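Local coordinates for protein malonate decarboxylase subunit alpha (Acinetobacter baumannii ATCC 17978, PDB 6MPR) that probably works as the acyl-carrier-protein transferase subunit of malonate decarboxylase, exchanging acetyl for malonyl so that malonate can be decarboxylated, at residues His246-Met251 against Leu530-Thr535; Arg255-Lys260 against Lys427-Gln432; Leu279-Tyr284 against Gly292-Asn297; Leu409-Gln414 against Asp471-Leu476. All coordinates share one frame; numbering follows the deposited sequence. Where two conformers were deposited one is given.

Interaction 1. Residues His246-Met251 against Leu530-Thr535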
# COMPACT_ATOMS: atom_id res chain seq x y z
N HIS A 246 -11.47 26.72 -16.23
CA HIS A 246 -11.21 25.89 -15.05
C HIS A 246 -12.43 25.85 -14.14
O HIS A 246 -12.77 24.80 -13.58
CB HIS A 246 -10.00 26.41 -14.28
CG HIS A 246 -8.74 26.47 -15.08
ND1 HIS A 246 -7.95 27.60 -15.12
CD2 HIS A 246 -8.12 25.55 -15.86
CE1 HIS A 246 -6.90 27.38 -15.89
NE2 HIS A 246 -6.98 26.14 -16.35
N VAL A 247 -13.09 27.00 -13.97
CA VAL A 247 -14.29 27.08 -13.14
C VAL A 247 -15.42 26.24 -13.73
O VAL A 247 -16.12 25.52 -13.01
CB VAL A 247 -14.71 28.55 -12.98
CG1 VAL A 247 -16.05 28.66 -12.25
CG2 VAL A 247 -13.62 29.35 -12.29
N LEU A 248 -15.62 26.32 -15.05
CA LEU A 248 -16.65 25.52 -15.71
C LEU A 248 -16.43 24.03 -15.47
O LEU A 248 -17.36 23.30 -15.10
CB LEU A 248 -16.68 25.84 -17.21
CG LEU A 248 -17.69 25.12 -18.11
CD1 LEU A 248 -19.12 25.44 -17.72
CD2 LEU A 248 -17.43 25.47 -19.60
N MET A 249 -15.20 23.57 -15.68
CA MET A 249 -14.91 22.16 -15.47
C MET A 249 -15.07 21.77 -14.00
O MET A 249 -15.55 20.67 -13.69
CB MET A 249 -13.49 21.85 -15.97
CG MET A 249 -13.39 21.94 -17.50
SD MET A 249 -11.69 21.92 -18.06
CE MET A 249 -11.24 20.24 -17.72
N ALA A 250 -14.69 22.67 -13.09
CA ALA A 250 -14.88 22.42 -11.66
C ALA A 250 -16.36 22.32 -11.29
O ALA A 250 -16.74 21.47 -10.47
CB ALA A 250 -14.19 23.53 -10.85
N MET A 251 -17.20 23.16 -11.88
CA MET A 251 -18.64 23.05 -11.65
C MET A 251 -19.17 21.69 -12.09
O MET A 251 -19.97 21.06 -11.39
CB MET A 251 -19.40 24.16 -12.37
CG MET A 251 -19.25 25.55 -11.74
SD MET A 251 -19.76 26.85 -12.88
CE MET A 251 -21.49 27.07 -12.45
N LEU A 530 -26.38 19.45 -17.00
CA LEU A 530 -26.22 19.53 -15.56
C LEU A 530 -26.81 20.81 -14.99
O LEU A 530 -26.60 21.12 -13.81
CB LEU A 530 -24.74 19.42 -15.18
CG LEU A 530 -24.00 18.15 -15.60
CD1 LEU A 530 -22.50 18.33 -15.44
CD2 LEU A 530 -24.47 16.93 -14.80
N GLY A 531 -27.55 21.58 -15.80
CA GLY A 531 -28.08 22.85 -15.34
C GLY A 531 -27.05 23.95 -15.25
O GLY A 531 -27.21 24.88 -14.46
N ILE A 532 -25.98 23.88 -16.04
CA ILE A 532 -24.88 24.83 -15.95
C ILE A 532 -24.85 25.67 -17.22
O ILE A 532 -24.73 25.13 -18.33
CB ILE A 532 -23.54 24.13 -15.71
CG1 ILE A 532 -23.57 23.43 -14.36
CG2 ILE A 532 -22.40 25.13 -15.75
CD1 ILE A 532 -22.41 22.46 -14.14
N ARG A 533 -24.97 26.98 -17.06
CA ARG A 533 -24.72 27.92 -18.14
C ARG A 533 -23.25 28.31 -18.14
O ARG A 533 -22.69 28.63 -17.09
CB ARG A 533 -25.60 29.17 -17.99
N ARG A 534 -22.62 28.26 -19.32
CA ARG A 534 -21.22 28.63 -19.42
C ARG A 534 -20.96 30.04 -18.92
O ARG A 534 -19.86 30.34 -18.43
CB ARG A 534 -20.74 28.48 -20.86
CG ARG A 534 -20.63 27.04 -21.32
CD ARG A 534 -19.90 26.96 -22.65
NE ARG A 534 -19.17 25.70 -22.79
CZ ARG A 534 -19.69 24.60 -23.31
NH1 ARG A 534 -18.95 23.49 -23.39
NH2 ARG A 534 -20.94 24.60 -23.75
N THR A 535 -21.95 30.94 -19.02
CA THR A 535 -21.77 32.30 -18.52
C THR A 535 -21.80 32.39 -17.00
O THR A 535 -21.44 33.44 -16.46
CB THR A 535 -22.84 33.22 -19.11
OG1 THR A 535 -24.11 32.87 -18.56
CG2 THR A 535 -22.88 33.07 -20.61

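Interaction 2. Residues Arg255-Lys260 against Lys427-Gln432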
# COMPACT_ATOMS: atom_id res chain seq x y z
N ARG A 255 -21.02 18.88 -9.64
CA ARG A 255 -22.40 18.50 -9.90
C ARG A 255 -22.49 17.13 -10.56
O ARG A 255 -23.26 16.26 -10.13
CB ARG A 255 -23.03 19.58 -10.78
CG ARG A 255 -24.47 19.37 -11.15
CD ARG A 255 -25.41 19.89 -10.09
NE ARG A 255 -26.79 19.80 -10.53
CZ ARG A 255 -27.84 19.81 -9.72
NH1 ARG A 255 -27.66 19.88 -8.40
NH2 ARG A 255 -29.06 19.72 -10.22
N GLY A 256 -21.68 16.90 -11.59
CA GLY A 256 -21.79 15.69 -12.38
C GLY A 256 -21.01 14.49 -11.89
O GLY A 256 -21.21 13.40 -12.43
N ILE A 257 -20.13 14.65 -10.90
CA ILE A 257 -19.37 13.52 -10.37
C ILE A 257 -19.50 13.43 -8.85
O ILE A 257 -19.96 12.41 -8.31
CB ILE A 257 -17.89 13.61 -10.77
CG1 ILE A 257 -17.74 13.79 -12.30
CG2 ILE A 257 -17.16 12.33 -10.33
CD1 ILE A 257 -16.29 13.82 -12.79
N TYR A 258 -19.09 14.48 -8.13
CA TYR A 258 -19.05 14.39 -6.67
C TYR A 258 -20.45 14.26 -6.09
O TYR A 258 -20.73 13.37 -5.28
CB TYR A 258 -18.37 15.62 -6.05
CG TYR A 258 -16.89 15.81 -6.36
CD1 TYR A 258 -16.19 14.90 -7.15
CD2 TYR A 258 -16.20 16.90 -5.84
CE1 TYR A 258 -14.83 15.10 -7.42
CE2 TYR A 258 -14.86 17.09 -6.10
CZ TYR A 258 -14.19 16.19 -6.88
OH TYR A 258 -12.86 16.42 -7.13
N GLU A 259 -21.35 15.15 -6.51
CA GLU A 259 -22.74 15.07 -6.07
C GLU A 259 -23.41 13.80 -6.60
O GLU A 259 -24.10 13.09 -5.85
CB GLU A 259 -23.51 16.30 -6.53
CG GLU A 259 -24.92 16.36 -5.95
CD GLU A 259 -25.72 17.56 -6.41
OE1 GLU A 259 -25.23 18.36 -7.24
OE2 GLU A 259 -26.86 17.71 -5.93
N LYS A 260 -23.20 13.50 -7.88
CA LYS A 260 -23.90 12.39 -8.53
C LYS A 260 -23.64 11.08 -7.81
O LYS A 260 -24.56 10.26 -7.62
CB LYS A 260 -23.47 12.28 -9.99
CG LYS A 260 -24.12 11.10 -10.74
CD LYS A 260 -23.67 11.05 -12.20
CE LYS A 260 -24.25 9.83 -12.91
NZ LYS A 260 -25.71 9.97 -13.17
N LYS A 427 -16.11 -0.20 -7.83
CA LYS A 427 -14.89 0.30 -8.45
C LYS A 427 -14.57 1.67 -7.89
O LYS A 427 -15.47 2.47 -7.59
CB LYS A 427 -15.02 0.41 -9.99
CG LYS A 427 -15.55 -0.83 -10.70
CD LYS A 427 -15.56 -0.58 -12.21
CE LYS A 427 -15.86 -1.85 -13.01
NZ LYS A 427 -17.30 -2.22 -13.00
N LYS A 428 -13.29 1.96 -7.74
CA LYS A 428 -12.94 3.32 -7.33
C LYS A 428 -13.13 4.27 -8.51
O LYS A 428 -12.89 3.90 -9.66
CB LYS A 428 -11.50 3.37 -6.83
CG LYS A 428 -11.02 4.71 -6.29
CD LYS A 428 -9.49 4.66 -6.32
CE LYS A 428 -8.85 5.96 -5.97
NZ LYS A 428 -7.39 5.73 -5.83
N LEU A 429 -13.54 5.50 -8.21
CA LEU A 429 -13.68 6.51 -9.26
C LEU A 429 -12.32 7.09 -9.60
O LEU A 429 -11.57 7.50 -8.71
CB LEU A 429 -14.64 7.63 -8.83
CG LEU A 429 -16.13 7.27 -8.75
CD1 LEU A 429 -16.42 6.28 -7.60
CD2 LEU A 429 -16.97 8.54 -8.60
N VAL A 430 -12.01 7.11 -10.89
CA VAL A 430 -10.75 7.62 -11.40
C VAL A 430 -11.13 8.58 -12.53
O VAL A 430 -11.66 8.14 -13.56
CB VAL A 430 -9.84 6.50 -11.90
CG1 VAL A 430 -8.65 7.04 -12.66
CG2 VAL A 430 -9.37 5.67 -10.71
N VAL A 431 -10.91 9.88 -12.31
CA VAL A 431 -11.37 10.92 -13.22
C VAL A 431 -10.16 11.54 -13.91
O VAL A 431 -9.23 12.01 -13.25
CB VAL A 431 -12.15 12.01 -12.47
CG1 VAL A 431 -12.73 13.04 -13.47
CG2 VAL A 431 -13.23 11.39 -11.59
N GLN A 432 -10.19 11.57 -15.23
CA GLN A 432 -9.26 12.38 -16.02
C GLN A 432 -9.95 13.69 -16.38
O GLN A 432 -10.89 13.70 -17.18
CB GLN A 432 -8.80 11.65 -17.28
CG GLN A 432 -7.65 10.70 -17.05
CD GLN A 432 -6.32 11.42 -16.85
OE1 GLN A 432 -5.30 10.79 -16.60
NE2 GLN A 432 -6.33 12.74 -16.96

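Interaction 3. Residues Leu279-Tyr284 against Gly292-Asn297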
# COMPACT_ATOMS: atom_id res chain seq x y z
N LEU A 279 -11.78 25.81 -4.56
CA LEU A 279 -12.17 27.20 -4.30
C LEU A 279 -13.64 27.50 -4.59
O LEU A 279 -14.13 28.56 -4.16
CB LEU A 279 -11.29 28.16 -5.09
CG LEU A 279 -9.87 28.26 -4.53
CD1 LEU A 279 -8.95 29.05 -5.45
CD2 LEU A 279 -9.91 28.88 -3.13
N ILE A 280 -14.37 26.63 -5.29
CA ILE A 280 -15.79 26.88 -5.48
C ILE A 280 -16.67 25.94 -4.67
O ILE A 280 -17.89 26.09 -4.70
CB ILE A 280 -16.21 26.84 -6.97
CG1 ILE A 280 -16.18 25.43 -7.55
CG2 ILE A 280 -15.41 27.83 -7.81
CD1 ILE A 280 -16.81 25.33 -8.91
N LEU A 281 -16.10 25.00 -3.93
CA LEU A 281 -16.92 24.29 -2.95
C LEU A 281 -17.67 25.24 -2.03
O LEU A 281 -18.89 25.08 -1.88
CB LEU A 281 -16.07 23.30 -2.14
CG LEU A 281 -15.71 22.01 -2.86
CD1 LEU A 281 -14.73 21.25 -1.99
CD2 LEU A 281 -16.99 21.19 -3.11
N PRO A 282 -17.05 26.26 -1.42
CA PRO A 282 -17.80 27.10 -0.47
C PRO A 282 -18.75 28.09 -1.12
O PRO A 282 -19.48 28.78 -0.40
CB PRO A 282 -16.68 27.85 0.30
CG PRO A 282 -15.41 27.09 -0.00
CD PRO A 282 -15.61 26.58 -1.39
N THR A 283 -18.75 28.19 -2.45
CA THR A 283 -19.66 29.09 -3.16
C THR A 283 -20.64 28.28 -4.00
O THR A 283 -21.81 28.17 -3.64
CB THR A 283 -18.88 30.07 -4.04
OG1 THR A 283 -17.99 29.33 -4.89
CG2 THR A 283 -18.06 31.03 -3.18
N TYR A 284 -20.19 27.69 -5.10
CA TYR A 284 -21.07 26.87 -5.91
C TYR A 284 -21.54 25.64 -5.15
O TYR A 284 -22.73 25.28 -5.19
CB TYR A 284 -20.35 26.47 -7.20
CG TYR A 284 -21.17 25.61 -8.13
CD1 TYR A 284 -22.31 26.10 -8.73
CD2 TYR A 284 -20.76 24.31 -8.43
CE1 TYR A 284 -23.06 25.32 -9.60
CE2 TYR A 284 -21.50 23.51 -9.30
CZ TYR A 284 -22.64 24.02 -9.88
OH TYR A 284 -23.37 23.23 -10.74
N GLY A 292 -20.94 19.16 3.97
CA GLY A 292 -21.06 17.98 4.79
C GLY A 292 -21.60 16.75 4.08
O GLY A 292 -21.62 15.67 4.69
N LYS A 293 -22.02 16.87 2.82
CA LYS A 293 -22.54 15.75 2.05
C LYS A 293 -21.53 15.17 1.08
O LYS A 293 -21.76 14.07 0.56
CB LYS A 293 -23.78 16.16 1.26
CG LYS A 293 -24.92 16.64 2.13
CD LYS A 293 -26.13 17.00 1.30
CE LYS A 293 -27.14 17.76 2.14
NZ LYS A 293 -28.14 18.43 1.26
N ILE A 294 -20.47 15.93 0.76
CA ILE A 294 -19.43 15.50 -0.16
C ILE A 294 -18.10 16.07 0.32
O ILE A 294 -18.04 17.09 1.02
CB ILE A 294 -19.66 15.95 -1.62
CG1 ILE A 294 -19.66 17.48 -1.72
CG2 ILE A 294 -20.99 15.39 -2.17
CD1 ILE A 294 -19.63 18.00 -3.14
N CYS A 295 -17.02 15.40 -0.06
CA CYS A 295 -15.66 15.94 0.08
C CYS A 295 -15.29 16.22 1.53
O CYS A 295 -14.73 17.27 1.86
CB CYS A 295 -15.50 17.20 -0.77
SG CYS A 295 -15.86 17.00 -2.53
N ARG A 296 -15.55 15.24 2.40
CA ARG A 296 -15.28 15.39 3.83
C ARG A 296 -13.86 15.00 4.21
O ARG A 296 -13.21 15.71 5.00
CB ARG A 296 -16.28 14.57 4.63
CG ARG A 296 -17.70 15.06 4.47
CD ARG A 296 -18.63 14.42 5.49
NE ARG A 296 -18.84 13.01 5.21
CZ ARG A 296 -18.45 12.02 6.00
NH1 ARG A 296 -17.84 12.29 7.15
NH2 ARG A 296 -18.69 10.76 5.65
N ASN A 297 -13.34 13.91 3.66
CA ASN A 297 -12.08 13.34 4.11
C ASN A 297 -11.09 13.28 2.95
O ASN A 297 -11.41 12.75 1.89
CB ASN A 297 -12.33 11.94 4.69
CG ASN A 297 -13.42 11.96 5.73
OD1 ASN A 297 -13.26 12.57 6.79
ND2 ASN A 297 -14.54 11.31 5.44

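Interaction 4. Residues Leu409-Gln414 against Asp471-Leu476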
# COMPACT_ATOMS: atom_id res chain seq x y z
N LEU A 409 -19.78 1.56 -4.57
CA LEU A 409 -20.88 0.70 -5.01
C LEU A 409 -21.57 1.23 -6.26
O LEU A 409 -22.10 0.45 -7.05
CB LEU A 409 -21.92 0.56 -3.89
CG LEU A 409 -21.59 -0.36 -2.73
CD1 LEU A 409 -22.71 -0.32 -1.68
CD2 LEU A 409 -21.41 -1.77 -3.27
N ASP A 410 -21.60 2.56 -6.43
CA ASP A 410 -22.30 3.15 -7.57
C ASP A 410 -21.65 2.77 -8.89
O ASP A 410 -22.29 2.90 -9.95
CB ASP A 410 -22.35 4.67 -7.42
CG ASP A 410 -23.63 5.28 -7.96
OD1 ASP A 410 -24.66 4.56 -8.05
OD2 ASP A 410 -23.61 6.49 -8.29
N MET A 411 -20.40 2.30 -8.86
CA MET A 411 -19.70 1.85 -10.05
C MET A 411 -20.00 0.39 -10.42
O MET A 411 -19.59 -0.05 -11.49
CB MET A 411 -18.19 2.02 -9.86
CG MET A 411 -17.72 3.46 -9.64
SD MET A 411 -17.99 4.58 -11.05
CE MET A 411 -19.46 5.40 -10.49
N ARG A 412 -20.69 -0.34 -9.55
CA ARG A 412 -20.93 -1.76 -9.78
C ARG A 412 -21.96 -1.99 -10.88
O ARG A 412 -22.90 -1.20 -11.06
CB ARG A 412 -21.41 -2.44 -8.49
CG ARG A 412 -21.73 -3.92 -8.65
CD ARG A 412 -21.99 -4.63 -7.33
NE ARG A 412 -23.14 -4.11 -6.60
CZ ARG A 412 -23.63 -4.67 -5.48
NH1 ARG A 412 -23.08 -5.78 -5.00
NH2 ARG A 412 -24.67 -4.12 -4.87
N LEU A 413 -21.76 -3.08 -11.63
CA LEU A 413 -22.70 -3.58 -12.64
C LEU A 413 -24.15 -3.48 -12.18
O LEU A 413 -24.50 -3.90 -11.08
CB LEU A 413 -22.35 -5.04 -12.94
CG LEU A 413 -23.19 -5.83 -13.95
CD1 LEU A 413 -22.72 -5.56 -15.37
CD2 LEU A 413 -23.14 -7.32 -13.62
N GLN A 414 -25.00 -2.94 -13.05
CA GLN A 414 -26.43 -2.84 -12.79
C GLN A 414 -27.21 -3.68 -13.80
O GLN A 414 -26.70 -4.06 -14.85
CB GLN A 414 -26.90 -1.39 -12.86
CG GLN A 414 -26.40 -0.50 -11.74
CD GLN A 414 -27.04 0.87 -11.78
OE1 GLN A 414 -26.41 1.85 -12.18
NE2 GLN A 414 -28.30 0.95 -11.37
N ASP A 471 -9.02 1.85 -16.46
CA ASP A 471 -9.14 2.33 -15.08
C ASP A 471 -9.88 3.65 -14.97
O ASP A 471 -10.20 4.08 -13.86
CB ASP A 471 -7.75 2.48 -14.45
CG ASP A 471 -7.20 1.16 -13.98
OD1 ASP A 471 -7.96 0.43 -13.30
OD2 ASP A 471 -6.05 0.84 -14.32
N VAL A 472 -10.16 4.31 -16.09
CA VAL A 472 -10.84 5.60 -16.06
C VAL A 472 -12.34 5.36 -15.97
O VAL A 472 -12.92 4.70 -16.84
CB VAL A 472 -10.49 6.44 -17.30
CG1 VAL A 472 -11.26 7.78 -17.27
CG2 VAL A 472 -8.98 6.65 -17.43
N THR A 473 -12.96 5.89 -14.91
CA THR A 473 -14.42 5.85 -14.81
C THR A 473 -15.08 7.10 -15.39
O THR A 473 -16.23 7.02 -15.86
CB THR A 473 -14.85 5.66 -13.35
OG1 THR A 473 -14.35 6.75 -12.55
CG2 THR A 473 -14.34 4.34 -12.80
N HIS A 474 -14.39 8.23 -15.39
CA HIS A 474 -14.96 9.51 -15.83
C HIS A 474 -13.92 10.29 -16.63
O HIS A 474 -12.81 10.50 -16.13
CB HIS A 474 -15.39 10.37 -14.64
CG HIS A 474 -16.49 9.78 -13.81
ND1 HIS A 474 -16.28 8.73 -12.93
CD2 HIS A 474 -17.81 10.08 -13.72
CE1 HIS A 474 -17.42 8.43 -12.32
NE2 HIS A 474 -18.36 9.24 -12.79
N LEU A 475 -14.30 10.76 -17.82
CA LEU A 475 -13.51 11.71 -18.59
C LEU A 475 -14.21 13.07 -18.58
O LEU A 475 -15.34 13.17 -19.05
CB LEU A 475 -13.32 11.24 -20.04
CG LEU A 475 -12.52 12.17 -20.96
CD1 LEU A 475 -11.09 12.39 -20.43
CD2 LEU A 475 -12.48 11.58 -22.35
N LEU A 476 -13.53 14.09 -18.06
CA LEU A 476 -14.12 15.42 -17.90
C LEU A 476 -13.28 16.44 -18.66
O LEU A 476 -12.09 16.61 -18.36
CB LEU A 476 -14.18 15.79 -16.41
CG LEU A 476 -14.42 17.24 -16.06
CD1 LEU A 476 -15.72 17.72 -16.68
CD2 LEU A 476 -14.43 17.40 -14.54

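Interaction 1. Residues His246-Met251 against Leu530-Thr535
The guanidinium of Arg-534 is the flat group of this contact, and a Leu-248 methyl meets it obliquely: CD2 of Leu-248 lies 3.6 Å from NE of Arg-534. That methyl also touches the aliphatic stem, with CG of Arg-534 at 4.0 Å from CD2 of Leu-248. The setting is the half of the chain built round the mixed sheet that includes strands 429-433, 474-477 and 524-525; the loop after the last lies along helix 244-261. Residues one helical turn apart, Leu-248 and Met-251, face this loop. Leu-248 has CG anti to its backbone N (chi1 180°), which carries the branch toward the loop; the fork at CG gives CD2 to Arg-534 and brings CD1 to 3.8 Å from CG2 of Ile-532. Ile-532 is the buried wedge of the loop, touching both helix residues, and it also packs on Tyr-284 of helix 272-287. The stem of Arg-534 crosses the leucine methyl while NH1 bonds the carbonyl O of Glu-478. Met-251 bends at its thioether (chi3 93°), folding its end back toward the same isoleucine. CE of Met-251 then rests 3.9 Å from CG2 of Ile-532, while CB of Met-251 lies 3.9 Å from CD1 of Ile-532.

Interaction 2. Residues Arg255-Lys260 against Lys427-Gln432
Ile-257 meets Val-431 because its CG1 stands anti to the carbonyl carbon (chi1 -52°) and its chain then runs straight out (chi2 -178°), pushing CD1 toward the strand. The two side chains come tip to tip, with CD1 of Ile-257 3.7 Å from CG1 of Val-431 and 4.1 Å from CG2 of the same residue, so the methyl sits astride both branches of the valine. The other branch of the isoleucine serves a second partner: CG2 of Ile-257 passes CD2 of Leu-429 at 4.2 Å, and the two branches run past one another, pointing opposite ways. Leu-429 and Val-431, two apart on strand 429-433, present the same face to helix 244-261, which packs on the sheet; His-474 on the adjacent strand extends the surface under Ile-257. A wider pi-type turn spans 255-259 of the helix. Directed away from the strand, Arg-255 and Glu-259 form a salt bridge one turn apart, NH1 to OE1 at 3.1 Å, though its hydrogen bond is weak. Tyr-258 instead sends OH to NE2 of His-268. The contact therefore joins methyl groups alone, all of them buried; with no polar pair between the two segments, it probably rests on dispersion and the burial of apolar surface.

Interaction 3. Residues Leu279-Tyr284 against Gly292-Asn297
Apolar packing comes first: Leu-281 of helix 272-287 pushes its two methyls at the loop leading to strand 297-299, and each finds its own partner. CD2 of Leu-281 lies 4.1 Å from CD1 of Ile-294, the two chains crossing at a slant. CD1 of Leu-281 comes to 4.3 Å from CB of Cys-295. Ile-294 achieves its reach by placing CG1 between backbone N and carbonyl carbon (chi1 63°) and then extending CD1 outward. At these separations the touch is light, and the packing is modest in extent.

Backbone shape is the second element. Cys-295 has a left-handed conformation, with phi at 61°, and this turn lets adjacent residues 294 and 295 both face the helix. On the helix side, Pro-282 lacks an amide hydrogen and marks a kink; Thr-283 N bonds to Ile-280 O at 3.2 Å, a short-range closure beside a wider pi-type turn.

Polar interactions lie beyond the methyls. ND2 of Asn-297 stands 3.7 Å above the guanidinium plane of Arg-296, toward its rim. That guanidinium is fixed in turn by a salt bridge to Glu-316 and a hydrogen bond from NE to Gln-264, whose NE2 also holds the carbonyl of Lys-293.

In the fold, helix 272-287 is the crossover between parallel strands 265-268 and 297-299, a beta-alpha-beta unit, and this contact tucks its returning loop against the helix. Helix 244-261 touches both segments, Ala-250 meeting Ile-280 and Tyr-258 meeting Cys-295, while Asn-297 at the start of strand 297-299 touches Val-152 of the second subunit.

Interaction 4. Residues Leu409-Gln414 against Asp471-Leu476
Met-411, beside helix 406-410, reaches Thr-473 and His-474 at the entry to strand 474-477 of the mixed sheet. Walking along 409-414, Leu-409 comes first: its carbonyl O accepts the amide N of Arg-412 at 3.0 Å, tightening the turn that follows, and its CD2 lies over the centre of the Arg-412 guanidinium. Asp-410 next directs OD2 to ND1 of His-261 on the end of helix 244-261, tying this turn to that helix.

Met-411 then does the touching. With CG anti to the carbonyl carbon, a bend at chi2 (-64°) folds its thioether toward the strand, and a second bend at chi3 (100°) places the terminal methyl. SD of Met-411 meets CB of Thr-473 at 4.0 Å, the two side chains crossing at about a right angle. The methyl goes on to the histidine: CE of Met-411 is 4.1 Å from CE1 of His-474, at the ring edge and near its plane. The sulfur SD of Met-411 sits obliquely, 5.2 Å from the centroid of the His-474 ring and 71° off its normal. Leu-429 of the neighbouring strand packs against all three residues.

Past Met-411, Arg-412 turns to the dimer interface, where NH1 bonds the carbonyl O of Pro-461 of the second subunit. The histidine is steadied by its own neighbour: OG1 of Thr-473 lies in the ring plane, at its edge, 2.8 Å from ND1 of His-474, and that same OG1 also pairs with the amide N of Val-430.

Interactions 1 and 2 share helix 244-261, their centres about 16 Å apart, one near its start and the other near its end. Interaction 3 lies beside them on helix 272-287 and its return loop, about 16 Å from interaction 1 and 14 Å from interaction 2. Interactions 2 and 4 are the nearest pair, with centres about 8 Å apart, because strands 429-433 and 474-477 adjoin in the mixed sheet; their segments alternate along the chain. Interaction 1 encloses the other three; interaction 3 is also nested inside interaction 2 and precedes interaction 4 in series. Together they bring helices 244-261 and 272-287 and the loop 530-535 against each other and the mixed sheet.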